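Local structure of 4-hydroxybenzoyl-CoA thioesterase (Staphylococcus aureus, 6FDG) at the interface of chains A and B. The protein hydrolyses the thioester of DHNA-CoA (1,4-dihydroxy-2-naphthoyl-CoA), a step of the vitamin K2 (menaquinone) pathway. Sequence-based numbering; all coordinates share one arbitrary frame. Chains: chain A/B, 4-hydroxybenzoyl-CoA thioesterase.

The interface of chains A and B. Residues chain A 27-28, 31, 34, 57; chain B 22-24.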
ATOM      1  N   ALA A  27      -2.941   3.392   9.893  1.00 14.84           N
ATOM      2  CA  ALA A  27      -4.090   4.191   9.490  1.00 15.50           C
ATOM      3  C   ALA A  27      -5.146   3.350   8.814  1.00 15.50           C
ATOM      4  O   ALA A  27      -6.356   3.610   9.041  1.00 15.08           O
ATOM      5  CB  ALA A  27      -3.648   5.334   8.650  1.00 16.89           C
ATOM      6  N   THR A  28      -4.761   2.355   8.019  1.00 14.93           N
ATOM      7  CA  THR A  28      -5.726   1.478   7.382  1.00 14.70           C
ATOM      8  C   THR A  28      -6.486   0.672   8.409  1.00 14.70           C
ATOM      9  O   THR A  28      -7.715   0.481   8.280  1.00 15.89           O
ATOM     10  CB  THR A  28      -5.086   0.591   6.308  1.00 16.45           C
ATOM     11  OG1 THR A  28      -4.497   1.461   5.348  1.00 19.91           O
ATOM     12  CG2 THR A  28      -5.997  -0.348   5.709  1.00 17.26           C
ATOM     13  N   GLU A  31      -9.033   2.824   9.947  1.00 13.69           N
ATOM     14  CA  GLU A  31     -10.182   2.951   9.050  0.55 14.39           C
ATOM     15  C   GLU A  31     -11.098   1.770   9.144  1.00 14.78           C
ATOM     16  O   GLU A  31     -12.340   1.943   9.224  1.00 15.56           O
ATOM     17  CB  GLU A  31      -9.653   3.146   7.642  0.55 16.00           C
ATOM     18  CG  GLU A  31     -10.729   3.051   6.583  0.55 15.08           C
ATOM     19  CD  GLU A  31     -10.072   2.926   5.194  0.55 18.74           C
ATOM     20  OE1 GLU A  31     -10.036   1.748   4.621  0.55 18.55           O
ATOM     21  OE2 GLU A  31      -9.725   3.996   4.609  0.55 24.06           O
ATOM     22  N   ARG A  34     -12.946   2.067  12.437  1.00 15.71           N
ATOM     23  CA  ARG A  34     -13.886   3.153  12.463  1.00 15.48           C
ATOM     24  C   ARG A  34     -15.156   2.839  11.612  1.00 14.99           C
ATOM     25  O   ARG A  34     -16.284   3.090  12.041  1.00 15.83           O
ATOM     26  CB  ARG A  34     -13.176   4.411  11.829  1.00 16.75           C
ATOM     27  CG  ARG A  34     -14.019   5.617  11.736  1.00 18.51           C
ATOM     28  CD  ARG A  34     -13.219   6.844  11.313  1.00 17.13           C
ATOM     29  NE  ARG A  34     -12.649   6.757   9.993  1.00 16.34           N
ATOM     30  CZ  ARG A  34     -11.365   6.613   9.718  1.00 16.93           C
ATOM     31  NH1 ARG A  34     -10.978   6.668   8.396  1.00 19.49           N
ATOM     32  NH2 ARG A  34     -10.443   6.271  10.601  1.00 16.46           N
ATOM     33  N   VAL A  57     -10.228  12.019   6.560  1.00 19.79           N
ATOM     34  CA  VAL A  57      -9.352  12.322   7.779  1.00 17.99           C
ATOM     35  C   VAL A  57      -8.661  13.594   7.653  1.00 17.37           C
ATOM     36  O   VAL A  57      -7.946  13.779   6.628  1.00 20.52           O
ATOM     37  CB  VAL A  57      -8.417  11.138   7.972  1.00 18.03           C
ATOM     38  CG1 VAL A  57      -7.446  11.489   9.072  1.00 19.04           C
ATOM     39  CG2 VAL A  57      -9.181   9.919   8.319  1.00 19.87           C
TER
ATOM     40  N   TYR B  22      -4.328   9.207  -0.473  1.00 13.79           N
ATOM     41  CA  TYR B  22      -4.889   8.557   0.696  1.00 13.43           C
ATOM     42  C   TYR B  22      -4.105   9.006   1.934  1.00 14.13           C
ATOM     43  O   TYR B  22      -2.837   8.940   1.940  1.00 14.57           O
ATOM     44  CB  TYR B  22      -4.850   7.033   0.526  1.00 14.63           C
ATOM     45  CG  TYR B  22      -5.369   6.288   1.739  1.00 14.86           C
ATOM     46  CD1 TYR B  22      -6.664   6.289   2.118  1.00 16.14           C
ATOM     47  CD2 TYR B  22      -4.517   5.453   2.442  1.00 15.90           C
ATOM     48  CE1 TYR B  22      -7.163   5.559   3.203  1.00 17.34           C
ATOM     49  CE2 TYR B  22      -4.981   4.739   3.588  1.00 17.91           C
ATOM     50  CZ  TYR B  22      -6.282   4.894   3.927  1.00 17.32           C
ATOM     51  OH  TYR B  22      -6.750   4.110   5.035  1.00 19.65           O
ATOM     52  N   HIS B  23      -4.777   9.297   3.057  1.00 13.86           N
ATOM     53  CA  HIS B  23      -4.147   9.867   4.219  1.00 14.37           C
ATOM     54  C   HIS B  23      -3.102   8.964   4.816  1.00 14.65           C
ATOM     55  O   HIS B  23      -2.080   9.419   5.360  1.00 15.17           O
ATOM     56  CB  HIS B  23      -5.158  10.248   5.290  1.00 15.47           C
ATOM     57  CG  HIS B  23      -5.832   9.120   5.983  1.00 15.54           C
ATOM     58  ND1 HIS B  23      -6.859   8.399   5.435  1.00 17.37           N
ATOM     59  CD2 HIS B  23      -5.620   8.605   7.223  1.00 15.65           C
ATOM     60  CE1 HIS B  23      -7.246   7.455   6.358  1.00 16.63           C
ATOM     61  NE2 HIS B  23      -6.490   7.579   7.442  1.00 17.08           N
ATOM     62  N   GLY B  24      -3.301   7.610   4.685  1.00 14.05           N
ATOM     63  CA  GLY B  24      -2.324   6.670   5.204  1.00 15.02           C
ATOM     64  C   GLY B  24      -1.071   6.622   4.456  1.00 16.35           C
ATOM     65  O   GLY B  24      -0.067   6.073   5.005  1.00 18.26           O
TER
HETATM   66  O   HOH W   1      -7.806   6.033   9.321  1.00 16.75           O
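The imidazole ring of B:His23 carries the methyl CG2 of A:Val57 on one face. This CH-pi contact places CG2 over the middle of the ring, 3.7 Å from the centroid. The patch lies between two subunits of a hot-dog fold thioesterase of the 4-hydroxybenzoyl-CoA thioesterase family. Two-fold symmetry repeats it with the chains exchanged. At the ring edge, in plane, NE2 meets water 1 at 2.8 Å. The same water lies at the edge of the A:Arg34 guanidinium, in its plane, in a nearly straight hydrogen bond of 2.9 Å to NH2 (166° at the hydrogen). The carbonyl O of A:Ala27 is a further partner of water 1. The water thus links the histidine to two residues of helix 26-41 and probably helps fix the ring's rotation.

Helix 26-41 is the long hot-dog helix. B:Tyr22 to B:Gly24 belong to the segment just ahead of it in chain B, and the patch probably borders the active site. The CB of A:Ala27 touches B:Gly24 CA at 3.9 Å and also borders the histidine ring.

B:Tyr22 points its phenol end at the chain A helix. Its ring is turned 71° from the carboxylate plane of A:Glu31. The phenol OH gives a weak hydrogen bond to OE2, 3.0 Å long. With chi1 at 170°, CG of A:Glu31 points away from the backbone N, and the extended chain carries OE2 to the phenol. A:Thr28 meets B:Tyr22 at about a right angle, and its OG1 makes a weak hydrogen bond of 3.5 Å with the phenol OH.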